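Local structure of extracellular solute-binding protein, family 5 (Chelativorans sp., 6WM6) at residues A[37-42]-A[297-302]; A[352-357]-A[473-478]; A[452-457]-A[482-487]; A[530-535]-A[543-548]. The protein binds EDTA and related aminopolycarboxylates in the periplasm as a family 5 solute-binding protein, probably handing them to an ABC transporter. All coordinates share one frame; numbering follows the deposited sequence. Where two conformers were deposited one is given.

In the fold
The four contacts fall into two pairs on opposite sides of the chain's centre. Contacts 1 and 4 lie together, their centres about 8 Å apart, where the neighbouring strands 296-299 and 524-537 meet two loops; Val39 O takes a probable hydrogen bond from Arg544 NE at 2.8 Å across them. Contacts 2 and 3, about 13 Å apart between centres, share the loop after helix 467-474, and Asn482 ND2 makes a probable hydrogen bond to Leu476 O at 2.9 Å. One mixed sheet reaches contacts 1, 3 and 4, the centres of 1 and 3 being about 37 Å apart. The sulfate by contact 2 and ethanediol by contact 4 are probably crystallisation components, not the chelator.

Contact 1: A[37-42]-A[297-302]; sequences TTVNSG and DFQMNP
Val39 lays its CG1 methyl over the flat face of the Gln299 side-chain amide, about equally close to all three of its atoms, with CG1 to CD at 3.5 Å. CG1 stands anti to the Val39 backbone N (chi1 174°), which aims this branch at strand 296-299. From the other side Gln299 comes with its chain extended beyond CG, and the two side chains run antiparallel, each passing alongside the other. Asn40 adds a looser touch, its CB lying 4.1 Å from Gln299 NE2.

The amide can turn its face to a methyl because its polar ends are used in other directions: Gln299 OE1 bonds to Asp545 N, while NE2 reaches Tyr536 OH and Leu543 O. Asn40 ND2 also bonds to Leu543 O, so two side-chain amides meet at that one carbonyl. Behind Val39 the loop is closed by Ser41 OG, which donates to Thr38 O over 2.7 Å from above the carbonyl plane.

This is apolar packing on an amide at the protein surface, where the loop preceding strand 49-54 meets a strand of the mixed sheet in a lobe of the periplasmic binding protein fold.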
loop_
_atom_site.group_PDB
_atom_site.type_symbol
_atom_site.label_atom_id
_atom_site.label_comp_id
_atom_site.label_asym_id
_atom_site.label_seq_id
_atom_site.Cartn_x
_atom_site.Cartn_y
_atom_site.Cartn_z
ATOM N N THR A 37 -9.076 -11.158 11.932
ATOM C CA THR A 37 -9.785 -9.979 12.391
ATOM C C THR A 37 -9.957 -9.922 13.906
ATOM O O THR A 37 -10.381 -8.857 14.416
ATOM C CB THR A 37 -11.188 -9.977 11.752
ATOM O OG1 THR A 37 -11.791 -11.235 12.023
ATOM C CG2 THR A 37 -11.101 -9.741 10.249
ATOM N N THR A 38 -9.635 -10.983 14.647
ATOM C CA THR A 38 -9.837 -11.022 16.093
ATOM C C THR A 38 -8.565 -11.343 16.880
ATOM O O THR A 38 -8.644 -11.470 18.116
ATOM C CB THR A 38 -10.947 -12.010 16.491
ATOM O OG1 THR A 38 -10.572 -13.321 16.079
ATOM C CG2 THR A 38 -12.267 -11.618 15.851
ATOM N N VAL A 39 -7.402 -11.432 16.227
ATOM C CA VAL A 39 -6.146 -11.687 16.947
ATOM C C VAL A 39 -6.003 -10.645 18.065
ATOM O O VAL A 39 -6.265 -9.461 17.876
ATOM C CB VAL A 39 -4.974 -11.573 15.948
ATOM C CG1 VAL A 39 -3.614 -11.682 16.707
ATOM C CG2 VAL A 39 -5.025 -12.676 14.868
ATOM N N ASN A 40 -5.576 -11.096 19.235
ATOM C CA ASN A 40 -5.251 -10.207 20.341
ATOM C C ASN A 40 -6.417 -9.315 20.749
ATOM O O ASN A 40 -6.264 -8.112 20.960
ATOM C CB ASN A 40 -4.003 -9.351 20.039
ATOM C CG ASN A 40 -3.496 -8.598 21.259
ATOM O OD1 ASN A 40 -3.745 -9.003 22.391
ATOM N ND2 ASN A 40 -2.815 -7.504 21.024
ATOM N N SER A 41 -7.586 -9.906 20.920
ATOM C CA SER A 41 -8.741 -9.176 21.388
ATOM C C SER A 41 -8.806 -9.198 22.917
ATOM O O SER A 41 -8.365 -10.140 23.568
ATOM C CB SER A 41 -10.020 -9.814 20.845
ATOM O OG SER A 41 -10.096 -9.659 19.430
ATOM N N GLY A 42 -9.370 -8.133 23.473
ATOM C CA GLY A 42 -9.571 -8.073 24.915
ATOM C C GLY A 42 -10.252 -6.778 25.286
ATOM O O GLY A 42 -10.531 -5.919 24.456
ATOM N N ASP A 297 5.719 -10.078 22.010
ATOM C CA ASP A 297 5.124 -11.044 21.092
ATOM C C ASP A 297 5.164 -10.436 19.703
ATOM O O ASP A 297 5.537 -9.279 19.508
ATOM C CB ASP A 297 3.679 -11.391 21.486
ATOM C CG ASP A 297 3.259 -12.791 21.011
ATOM O OD1 ASP A 297 4.018 -13.454 20.245
ATOM O OD2 ASP A 297 2.159 -13.222 21.414
ATOM N N PHE A 298 4.775 -11.237 18.704
ATOM C CA PHE A 298 4.788 -10.730 17.338
ATOM C C PHE A 298 3.730 -11.418 16.488
ATOM O O PHE A 298 3.297 -12.532 16.785
ATOM C CB PHE A 298 6.188 -10.842 16.699
ATOM C CG PHE A 298 6.681 -12.236 16.497
ATOM C CD1 PHE A 298 7.288 -12.928 17.527
ATOM C CD2 PHE A 298 6.560 -12.850 15.263
ATOM C CE1 PHE A 298 7.759 -14.219 17.345
ATOM C CE2 PHE A 298 7.027 -14.144 15.070
ATOM C CZ PHE A 298 7.626 -14.823 16.112
ATOM N N GLN A 299 3.320 -10.714 15.447
ATOM C CA GLN A 299 2.378 -11.193 14.435
ATOM C C GLN A 299 3.009 -10.908 13.079
ATOM O O GLN A 299 3.601 -9.840 12.870
ATOM C CB GLN A 299 1.052 -10.468 14.527
ATOM C CG GLN A 299 0.293 -10.668 15.830
ATOM C CD GLN A 299 -0.858 -9.712 15.979
ATOM O OE1 GLN A 299 -1.540 -9.376 15.015
ATOM N NE2 GLN A 299 -1.103 -9.238 17.208
ATOM N N MET A 300 2.892 -11.853 12.139
ATOM C CA MET A 300 3.393 -11.697 10.795
ATOM C C MET A 300 2.407 -12.315 9.813
ATOM O O MET A 300 1.899 -13.414 10.069
ATOM C CB MET A 300 4.726 -12.423 10.635
ATOM C CG MET A 300 5.814 -11.905 11.540
ATOM S SD MET A 300 7.383 -12.741 11.298
ATOM C CE MET A 300 7.750 -12.325 9.623
ATOM N N ASN A 301 2.176 -11.633 8.693
ATOM C CA ASN A 301 1.213 -12.077 7.694
ATOM C C ASN A 301 1.710 -11.674 6.309
ATOM O O ASN A 301 2.536 -10.758 6.174
ATOM C CB ASN A 301 -0.166 -11.448 7.942
ATOM C CG ASN A 301 -0.776 -11.893 9.233
ATOM O OD1 ASN A 301 -1.238 -13.024 9.380
ATOM N ND2 ASN A 301 -0.762 -10.998 10.211
ATOM N N PRO A 302 1.175 -12.278 5.247
ATOM C CA PRO A 302 1.482 -11.759 3.908
ATOM C C PRO A 302 0.917 -10.360 3.716
ATOM O O PRO A 302 -0.272 -10.122 3.944
ATOM C CB PRO A 302 0.816 -12.773 2.951
ATOM C CG PRO A 302 0.574 -13.973 3.774
ATOM C CD PRO A 302 0.412 -13.543 5.213
#

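Contact 2: A[352-357]-A[473-478]; sequences GSVMFL and QIFLRD. With SO4 (sulfate ion), chain D.
Met355 sets its CE methyl squarely over one face of the Phe475 ring. This is a CH-pi contact: CE stands 3.6 Å from the Phe475 ring centroid and only 10° off the ring normal. The Met355 side chain is extended beyond CG (chi2 -174°, chi3 -171°), which carries its methyl far enough to centre on the ring. Its sulfur follows obliquely, SD lying 4.9 Å from the same centroid, a Met-aromatic contact. Ile474 CG2 covers the opposite face, so the phenyl group is clamped between an isoleucine methyl and a methionine methyl.

Near Phe475 CZ the packing is partly apolar and partly polar. Val354 CG2 touches CZ at 3.8 Å from the side of the ring plane that Met355 CE occupies, while Val354 O comes up at the edge, near the plane, 3.6 Å from CZ.

Hydrogen bonds shape the loop that presents these groups. Ser353 OG accepts from Met355 N at 3.0 Å, an ST turn, and also from Phe356 N; Asp515 OD2 is a further partner of this hydroxyl. On the far side of 473-478, Gln473 NE2, in the conformer described, donates to sulfate O3, and Arg143 and the backbone N atoms of Ser154 and Tyr155 also hold that ion.

The contact is buried: in loop 352-357, Met355 also rests on Leu511 of helix 504-521 and Val354 on Leu524 and Pro526 of strand 524-537, while Phe475, just after helix 467-474, rests on Ile495 of helix 489-499 and packs edge-to-face with Phe486.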
loop_
_atom_site.group_PDB
_atom_site.type_symbol
_atom_site.label_atom_id
_atom_site.label_comp_id
_atom_site.label_asym_id
_atom_site.label_seq_id
_atom_site.Cartn_x
_atom_site.Cartn_y
_atom_site.Cartn_z
ATOM N N GLY A 352 1.951 -15.169 -8.993
ATOM C CA GLY A 352 2.135 -15.315 -10.421
ATOM C C GLY A 352 1.217 -14.463 -11.267
ATOM O O GLY A 352 0.977 -14.761 -12.424
ATOM N N SER A 353 0.687 -13.394 -10.682
ATOM C CA SER A 353 -0.148 -12.403 -11.347
ATOM C C SER A 353 0.432 -11.029 -11.048
ATOM O O SER A 353 1.084 -10.831 -10.031
ATOM C CB SER A 353 -1.553 -12.488 -10.733
ATOM O OG SER A 353 -2.383 -11.394 -11.097
ATOM N N VAL A 354 0.178 -10.073 -11.945
ATOM C CA VAL A 354 0.542 -8.672 -11.700
ATOM C C VAL A 354 -0.672 -7.823 -11.383
ATOM O O VAL A 354 -0.547 -6.598 -11.251
ATOM C CB VAL A 354 1.400 -8.061 -12.823
ATOM C CG1 VAL A 354 2.754 -8.738 -12.881
ATOM C CG2 VAL A 354 0.702 -8.118 -14.165
ATOM N N MET A 355 -1.836 -8.433 -11.215
ATOM C CA MET A 355 -3.044 -7.685 -10.906
ATOM C C MET A 355 -3.816 -8.179 -9.700
ATOM O O MET A 355 -4.659 -7.425 -9.182
ATOM C CB MET A 355 -3.968 -7.625 -12.110
ATOM C CG MET A 355 -3.300 -6.795 -13.216
ATOM S SD MET A 355 -4.357 -6.525 -14.603
ATOM C CE MET A 355 -3.165 -5.805 -15.723
ATOM N N PHE A 356 -3.550 -9.388 -9.227
ATOM C CA PHE A 356 -4.271 -9.988 -8.114
ATOM C C PHE A 356 -3.279 -10.644 -7.164
ATOM O O PHE A 356 -2.367 -11.353 -7.595
ATOM C CB PHE A 356 -5.198 -11.112 -8.615
ATOM C CG PHE A 356 -6.152 -10.688 -9.702
ATOM C CD1 PHE A 356 -7.308 -9.972 -9.398
ATOM C CD2 PHE A 356 -5.918 -11.033 -11.012
ATOM C CE1 PHE A 356 -8.202 -9.621 -10.401
ATOM C CE2 PHE A 356 -6.808 -10.673 -12.018
ATOM C CZ PHE A 356 -7.948 -9.972 -11.705
ATOM N N LEU A 357 -3.491 -10.440 -5.864
ATOM C CA LEU A 357 -2.788 -11.229 -4.858
ATOM C C LEU A 357 -3.323 -12.656 -4.886
ATOM O O LEU A 357 -4.443 -12.905 -5.362
ATOM C CB LEU A 357 -3.011 -10.633 -3.476
ATOM C CG LEU A 357 -2.481 -9.212 -3.247
ATOM C CD1 LEU A 357 -3.010 -8.701 -1.889
ATOM C CD2 LEU A 357 -0.980 -9.147 -3.279
ATOM N N GLN A 473 -3.584 2.735 -12.252
ATOM C CA GLN A 473 -2.441 3.567 -11.860
ATOM C C GLN A 473 -1.116 3.058 -12.368
ATOM O O GLN A 473 -0.128 3.813 -12.339
ATOM C CB GLN A 473 -2.311 3.575 -10.333
ATOM C CG GLN A 473 -3.449 4.176 -9.615
ATOM C CD GLN A 473 -3.607 5.630 -9.964
ATOM O OE1 GLN A 473 -2.696 6.431 -9.747
ATOM N NE2 GLN A 473 -4.754 5.977 -10.531
ATOM N N ILE A 474 -1.057 1.834 -12.867
ATOM C CA ILE A 474 0.185 1.155 -13.192
ATOM C C ILE A 474 0.317 0.896 -14.687
ATOM O O ILE A 474 1.420 0.950 -15.227
ATOM C CB ILE A 474 0.293 -0.192 -12.430
ATOM C CG1 ILE A 474 0.486 0.010 -10.940
ATOM C CG2 ILE A 474 1.450 -1.034 -13.016
ATOM C CD1 ILE A 474 0.432 -1.318 -10.190
ATOM N N PHE A 475 -0.764 0.514 -15.370
ATOM C CA PHE A 475 -0.664 -0.111 -16.683
ATOM C C PHE A 475 -1.078 0.804 -17.824
ATOM O O PHE A 475 -1.008 0.385 -18.977
ATOM C CB PHE A 475 -1.472 -1.416 -16.746
ATOM C CG PHE A 475 -0.987 -2.465 -15.786
ATOM C CD1 PHE A 475 0.066 -3.317 -16.134
ATOM C CD2 PHE A 475 -1.563 -2.632 -14.540
ATOM C CE1 PHE A 475 0.521 -4.278 -15.252
ATOM C CE2 PHE A 475 -1.108 -3.582 -13.659
ATOM C CZ PHE A 475 -0.047 -4.394 -14.009
ATOM N N LEU A 476 -1.504 2.020 -17.534
ATOM C CA LEU A 476 -1.981 2.930 -18.572
ATOM C C LEU A 476 -0.820 3.771 -19.068
ATOM O O LEU A 476 0.113 4.098 -18.318
ATOM C CB LEU A 476 -3.086 3.828 -18.020
ATOM C CG LEU A 476 -4.534 3.316 -18.060
ATOM C CD1 LEU A 476 -4.671 1.879 -17.622
ATOM C CD2 LEU A 476 -5.421 4.210 -17.202
ATOM N N ARG A 477 -0.856 4.102 -20.349
ATOM C CA ARG A 477 0.097 5.075 -20.855
ATOM C C ARG A 477 -0.040 6.355 -20.030
ATOM O O ARG A 477 -1.142 6.756 -19.640
ATOM C CB ARG A 477 -0.189 5.374 -22.323
ATOM C CG ARG A 477 0.015 4.205 -23.253
ATOM C CD ARG A 477 -0.687 4.460 -24.579
ATOM N NE ARG A 477 -2.128 4.232 -24.491
ATOM C CZ ARG A 477 -2.972 4.383 -25.507
ATOM N NH1 ARG A 477 -2.523 4.769 -26.694
ATOM N NH2 ARG A 477 -4.265 4.150 -25.336
ATOM N N ASP A 478 1.088 6.967 -19.708
ATOM C CA ASP A 478 1.092 8.266 -19.042
ATOM C C ASP A 478 0.495 8.227 -17.635
ATOM O O ASP A 478 -0.095 9.207 -17.181
ATOM C CB ASP A 478 0.377 9.334 -19.883
ATOM C CG ASP A 478 0.919 9.427 -21.296
ATOM O OD1 ASP A 478 2.123 9.158 -21.495
ATOM O OD2 ASP A 478 0.139 9.772 -22.207
HETATM S S SO4 D . -6.511 8.892 -10.980
HETATM O O1 SO4 D . -6.055 10.190 -10.454
HETATM O O2 SO4 D . -6.888 8.018 -9.865
HETATM O O3 SO4 D . -5.426 8.216 -11.693
HETATM O O4 SO4 D . -7.661 9.091 -11.853
#

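Contact 3: A[452-457]-A[482-487]; sequences GNFDLH and NYFGFN
Phe454 is met by two successive residues of 482-487, Tyr483 and Phe484, in a turn shaped by Asn482. The Asn482 amide spans that turn: OD1 accepts from Phe486 N at 3.0 Å, in the carbonyl plane on a lone pair, and ND2 returns a bond to Phe486 O at 2.9 Å. A weak bond from Gly485 N also reaches OD1.

Tyr483 touches with its backbone, its O lying near the plane of the Phe454 ring, 3.9 Å from CZ. Its CB meanwhile sits over the centre of one face of the Phe484 ring.

Phe484 makes the larger contact. A chi1 of 78° swings the Phe454 ring between its own backbone N and carbonyl carbon, toward this partner. The two phenyl groups meet rim to rim, planes at 74° and neither over the other's face, with Phe454 CE2 in the Phe484 plane and 3.7 Å from CE1. His457 closes in through CB, 4.1 Å from Phe484 CE1, while its ND1 turns to Ser410 OG. With Phe454 cut back to an alanine, the Phe484 rim would probably lose its aromatic neighbour and a gap open beside the Tyr483 carbonyl.

Gly485 has a positive phi (91°), where a CB would jam against the preceding carbonyl O, and Phe486 then turns its ring to Phe475.

Here an aromatic-lined loop between helices 467-474 and 489-499 packs on the start of strand 456-462, which runs parallel to 407-410 in the alpha/beta sheet of a periplasmic-binding-protein lobe.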
loop_
_atom_site.group_PDB
_atom_site.type_symbol
_atom_site.label_atom_id
_atom_site.label_comp_id
_atom_site.label_asym_id
_atom_site.label_seq_id
_atom_site.Cartn_x
_atom_site.Cartn_y
_atom_site.Cartn_z
ATOM N N GLY A 452 16.401 5.858 -19.498
ATOM C CA GLY A 452 17.801 5.680 -19.745
ATOM C C GLY A 452 18.701 5.205 -18.638
ATOM O O GLY A 452 19.896 5.047 -18.896
ATOM N N ASN A 453 18.188 4.936 -17.412
ATOM C CA ASN A 453 19.074 4.663 -16.285
ATOM C C ASN A 453 18.932 3.290 -15.641
ATOM O O ASN A 453 19.539 3.037 -14.596
ATOM C CB ASN A 453 18.998 5.771 -15.220
ATOM C CG ASN A 453 17.725 5.725 -14.396
ATOM O OD1 ASN A 453 16.845 4.875 -14.590
ATOM N ND2 ASN A 453 17.615 6.647 -13.445
ATOM N N PHE A 454 18.168 2.374 -16.236
ATOM C CA PHE A 454 18.048 1.027 -15.682
ATOM C C PHE A 454 17.653 0.068 -16.794
ATOM O O PHE A 454 17.089 0.457 -17.815
ATOM C CB PHE A 454 17.001 0.942 -14.542
ATOM C CG PHE A 454 15.576 0.894 -15.028
ATOM C CD1 PHE A 454 14.975 2.024 -15.547
ATOM C CD2 PHE A 454 14.854 -0.273 -14.986
ATOM C CE1 PHE A 454 13.677 2.006 -16.005
ATOM C CE2 PHE A 454 13.542 -0.319 -15.449
ATOM C CZ PHE A 454 12.950 0.818 -15.954
ATOM N N ASP A 455 17.911 -1.214 -16.564
ATOM C CA ASP A 455 17.361 -2.282 -17.390
ATOM C C ASP A 455 16.400 -3.176 -16.636
ATOM O O ASP A 455 15.373 -3.588 -17.196
ATOM C CB ASP A 455 18.519 -3.113 -17.959
ATOM C CG ASP A 455 19.507 -2.277 -18.731
ATOM O OD1 ASP A 455 19.075 -1.608 -19.703
ATOM O OD2 ASP A 455 20.700 -2.198 -18.356
ATOM N N LEU A 456 16.711 -3.467 -15.364
ATOM C CA LEU A 456 15.887 -4.289 -14.494
ATOM C C LEU A 456 15.787 -3.560 -13.163
ATOM O O LEU A 456 16.715 -2.860 -12.751
ATOM C CB LEU A 456 16.542 -5.656 -14.266
ATOM C CG LEU A 456 16.841 -6.484 -15.527
ATOM C CD1 LEU A 456 17.705 -7.701 -15.150
ATOM C CD2 LEU A 456 15.572 -6.938 -16.185
ATOM N N HIS A 457 14.644 -3.695 -12.497
ATOM C CA HIS A 457 14.427 -2.996 -11.223
ATOM C C HIS A 457 13.608 -3.869 -10.282
ATOM O O HIS A 457 12.520 -4.317 -10.652
ATOM C CB HIS A 457 13.708 -1.659 -11.446
ATOM C CG HIS A 457 13.502 -0.846 -10.208
ATOM N ND1 HIS A 457 14.523 -0.170 -9.594
ATOM C CD2 HIS A 457 12.395 -0.623 -9.458
ATOM C CE1 HIS A 457 14.052 0.466 -8.531
ATOM N NE2 HIS A 457 12.760 0.219 -8.434
ATOM N N ASN A 482 3.607 3.658 -14.275
ATOM C CA ASN A 482 3.871 2.792 -15.438
ATOM C C ASN A 482 5.347 2.948 -15.793
ATOM O O ASN A 482 5.729 3.540 -16.804
ATOM C CB ASN A 482 2.985 3.123 -16.631
ATOM C CG ASN A 482 3.154 2.158 -17.791
ATOM O OD1 ASN A 482 3.920 1.189 -17.739
ATOM N ND2 ASN A 482 2.409 2.410 -18.855
ATOM N N TYR A 483 6.194 2.399 -14.926
ATOM C CA TYR A 483 7.639 2.553 -15.072
ATOM C C TYR A 483 8.237 1.699 -16.171
ATOM O O TYR A 483 9.304 2.022 -16.681
ATOM C CB TYR A 483 8.317 2.153 -13.761
ATOM C CG TYR A 483 7.830 2.891 -12.543
ATOM C CD1 TYR A 483 8.027 4.256 -12.435
ATOM C CD2 TYR A 483 7.199 2.235 -11.508
ATOM C CE1 TYR A 483 7.597 4.956 -11.318
ATOM C CE2 TYR A 483 6.758 2.931 -10.380
ATOM C CZ TYR A 483 6.964 4.289 -10.309
ATOM O OH TYR A 483 6.536 5.011 -9.203
ATOM N N PHE A 484 7.571 0.612 -16.541
ATOM C CA PHE A 484 8.178 -0.417 -17.383
ATOM C C PHE A 484 7.613 -0.436 -18.788
ATOM O O PHE A 484 8.027 -1.268 -19.594
ATOM C CB PHE A 484 8.107 -1.763 -16.658
ATOM C CG PHE A 484 8.602 -1.633 -15.238
ATOM C CD1 PHE A 484 9.889 -1.226 -15.015
ATOM C CD2 PHE A 484 7.754 -1.817 -14.163
ATOM C CE1 PHE A 484 10.363 -1.017 -13.734
ATOM C CE2 PHE A 484 8.214 -1.636 -12.859
ATOM C CZ PHE A 484 9.537 -1.214 -12.661
ATOM N N GLY A 485 6.726 0.504 -19.117
ATOM C CA GLY A 485 6.408 0.772 -20.502
ATOM C C GLY A 485 5.254 -0.000 -21.105
ATOM O O GLY A 485 5.249 -0.221 -22.313
ATOM N N PHE A 486 4.265 -0.399 -20.305
ATOM C CA PHE A 486 3.054 -0.977 -20.880
ATOM C C PHE A 486 2.415 0.064 -21.785
ATOM O O PHE A 486 2.377 1.260 -21.468
ATOM C CB PHE A 486 2.085 -1.447 -19.793
ATOM C CG PHE A 486 2.580 -2.656 -19.038
ATOM C CD1 PHE A 486 2.408 -3.932 -19.545
ATOM C CD2 PHE A 486 3.240 -2.499 -17.846
ATOM C CE1 PHE A 486 2.886 -5.038 -18.863
ATOM C CE2 PHE A 486 3.722 -3.591 -17.156
ATOM C CZ PHE A 486 3.543 -4.864 -17.679
ATOM N N ASN A 487 1.983 -0.385 -22.956
ATOM C CA ASN A 487 1.471 0.518 -23.983
ATOM C C ASN A 487 0.517 -0.272 -24.853
ATOM O O ASN A 487 0.894 -0.762 -25.931
ATOM C CB ASN A 487 2.624 1.139 -24.775
ATOM C CG ASN A 487 2.134 2.114 -25.829
ATOM O OD1 ASN A 487 0.934 2.300 -26.001
ATOM N ND2 ASN A 487 3.063 2.738 -26.538
#

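Contact 4: A[530-535]-A[543-548]; sequences LPTALI and LRDNPN. With EDO (1,2-ethanediol), chain E.
Thr532 donates from OG1 to Asp545 OD2 over a short 2.6 Å, the hydroxyl coming from above the carboxylate plane. A chi1 of 68° puts OG1 between the Thr532 backbone N and carbonyl carbon, facing the loop, and also within a hydrogen bond of Asn301 N. Asp545 comes from the opposite direction with CG anti to its backbone N (chi1 -166°). Its OD2 has a second partner in Asn301 ND2, and OD1 meets Tyr276 OH, so the buried carboxylate is gripped at both oxygens. Were Asp545 a leucine, the Thr532 hydroxyl, Asn301 ND2 and Tyr276 OH are likely to be left without their shared partner.

The other Thr532 branch, CG2, rests on Pro547 CB at 3.8 Å. Leu534 also holds CG anti to N (chi1 -177°), a shape Leu543 nearly repeats, and sends CD2 onto the backbone, 3.5 Å from both Arg544 C and Asp545 N, and against Leu543 CG at 4.0 Å.

Pro547 is the centre of an inverse gamma turn, closed by Asn548 N bonding to Asn546 O over 2.8 Å; its own O accepts from ethanediol O2. Side chains thus join an irregular loop to the interrupted strand 524-537 of the mixed sheet in this solute-binding fold.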
loop_
_atom_site.group_PDB
_atom_site.type_symbol
_atom_site.label_atom_id
_atom_site.label_comp_id
_atom_site.label_asym_id
_atom_site.label_seq_id
_atom_site.Cartn_x
_atom_site.Cartn_y
_atom_site.Cartn_z
ATOM N N LEU A 530 5.605 -9.414 0.515
ATOM C CA LEU A 530 6.446 -9.141 1.657
ATOM C C LEU A 530 5.775 -9.629 2.932
ATOM O O LEU A 530 4.559 -9.539 3.070
ATOM C CB LEU A 530 6.711 -7.641 1.804
ATOM C CG LEU A 530 7.748 -7.020 0.866
ATOM C CD1 LEU A 530 7.337 -7.028 -0.580
ATOM C CD2 LEU A 530 8.023 -5.579 1.314
ATOM N N PRO A 531 6.541 -10.091 3.905
ATOM C CA PRO A 531 5.961 -10.351 5.229
ATOM C C PRO A 531 5.840 -9.072 6.027
ATOM O O PRO A 531 6.736 -8.234 6.038
ATOM C CB PRO A 531 6.982 -11.298 5.874
ATOM C CG PRO A 531 8.295 -10.897 5.250
ATOM C CD PRO A 531 7.968 -10.492 3.818
ATOM N N THR A 532 4.739 -8.930 6.718
ATOM C CA THR A 532 4.649 -7.907 7.738
ATOM C C THR A 532 5.326 -8.398 9.024
ATOM O O THR A 532 5.595 -9.587 9.209
ATOM C CB THR A 532 3.197 -7.590 8.080
ATOM O OG1 THR A 532 2.640 -8.747 8.725
ATOM C CG2 THR A 532 2.368 -7.242 6.864
ATOM N N ALA A 533 5.596 -7.468 9.931
ATOM C CA ALA A 533 6.087 -7.847 11.254
ATOM C C ALA A 533 5.625 -6.795 12.253
ATOM O O ALA A 533 6.169 -5.687 12.296
ATOM C CB ALA A 533 7.609 -7.969 11.254
ATOM N N LEU A 534 4.655 -7.152 13.071
ATOM C CA LEU A 534 4.193 -6.327 14.188
ATOM C C LEU A 534 4.746 -6.954 15.453
ATOM O O LEU A 534 4.403 -8.081 15.789
ATOM C CB LEU A 534 2.670 -6.309 14.223
ATOM C CG LEU A 534 2.014 -5.439 15.277
ATOM C CD1 LEU A 534 2.270 -3.964 15.045
ATOM C CD2 LEU A 534 0.511 -5.749 15.305
ATOM N N ILE A 535 5.638 -6.240 16.133
ATOM C CA ILE A 535 6.376 -6.761 17.280
ATOM C C ILE A 535 6.115 -5.795 18.425
ATOM O O ILE A 535 6.305 -4.576 18.266
ATOM C CB ILE A 535 7.876 -6.875 16.972
ATOM C CG1 ILE A 535 8.115 -7.631 15.656
ATOM C CG2 ILE A 535 8.604 -7.603 18.130
ATOM C CD1 ILE A 535 9.566 -7.626 15.174
ATOM N N LEU A 543 -4.490 -4.696 19.585
ATOM C CA LEU A 543 -3.462 -4.352 18.616
ATOM C C LEU A 543 -3.213 -5.573 17.748
ATOM O O LEU A 543 -2.787 -6.635 18.249
ATOM C CB LEU A 543 -2.192 -3.936 19.366
ATOM C CG LEU A 543 -0.955 -3.722 18.487
ATOM C CD1 LEU A 543 -1.116 -2.591 17.497
ATOM C CD2 LEU A 543 0.262 -3.497 19.398
ATOM N N ARG A 544 -3.449 -5.417 16.449
ATOM C CA ARG A 544 -3.266 -6.553 15.571
ATOM C C ARG A 544 -2.780 -6.076 14.224
ATOM O O ARG A 544 -2.974 -4.928 13.819
ATOM C CB ARG A 544 -4.547 -7.380 15.441
ATOM C CG ARG A 544 -5.700 -6.667 14.699
ATOM C CD ARG A 544 -6.943 -7.543 14.627
ATOM N NE ARG A 544 -7.465 -7.796 15.963
ATOM C CZ ARG A 544 -8.361 -7.063 16.593
ATOM N NH1 ARG A 544 -8.867 -5.984 16.040
ATOM N NH2 ARG A 544 -8.747 -7.415 17.815
ATOM N N ASP A 545 -2.181 -7.003 13.504
ATOM C CA ASP A 545 -1.756 -6.698 12.153
ATOM C C ASP A 545 -2.975 -6.430 11.282
ATOM O O ASP A 545 -4.027 -7.045 11.434
ATOM C CB ASP A 545 -0.946 -7.847 11.567
ATOM C CG ASP A 545 -0.192 -7.475 10.311
ATOM O OD1 ASP A 545 -0.009 -6.271 10.028
ATOM O OD2 ASP A 545 0.215 -8.432 9.607
ATOM N N ASN A 546 -2.817 -5.504 10.358
ATOM C CA ASN A 546 -3.820 -5.179 9.344
ATOM C C ASN A 546 -2.965 -5.079 8.103
ATOM O O ASN A 546 -2.410 -4.018 7.819
ATOM C CB ASN A 546 -4.520 -3.883 9.716
ATOM C CG ASN A 546 -5.703 -3.578 8.827
ATOM O OD1 ASN A 546 -6.341 -4.487 8.306
ATOM N ND2 ASN A 546 -6.014 -2.300 8.654
ATOM N N PRO A 547 -2.734 -6.216 7.394
ATOM C CA PRO A 547 -1.582 -6.332 6.467
ATOM C C PRO A 547 -1.866 -5.733 5.096
ATOM O O PRO A 547 -1.795 -6.390 4.036
ATOM C CB PRO A 547 -1.342 -7.850 6.415
ATOM C CG PRO A 547 -2.684 -8.439 6.691
ATOM C CD PRO A 547 -3.334 -7.521 7.714
ATOM N N ASN A 548 -2.154 -4.449 5.106
ATOM C CA ASN A 548 -2.557 -3.701 3.938
ATOM C C ASN A 548 -2.117 -2.255 4.145
ATOM O O ASN A 548 -1.510 -1.911 5.158
ATOM C CB ASN A 548 -4.049 -3.811 3.712
ATOM C CG ASN A 548 -4.832 -3.419 4.932
ATOM O OD1 ASN A 548 -4.754 -2.254 5.367
ATOM N ND2 ASN A 548 -5.559 -4.353 5.518
HETATM C C1 EDO E . -4.489 -9.284 1.315
HETATM O O1 EDO E . -4.895 -10.220 2.318
HETATM C C2 EDO E . -3.258 -8.543 1.833
HETATM O O2 EDO E . -3.475 -8.355 3.238
#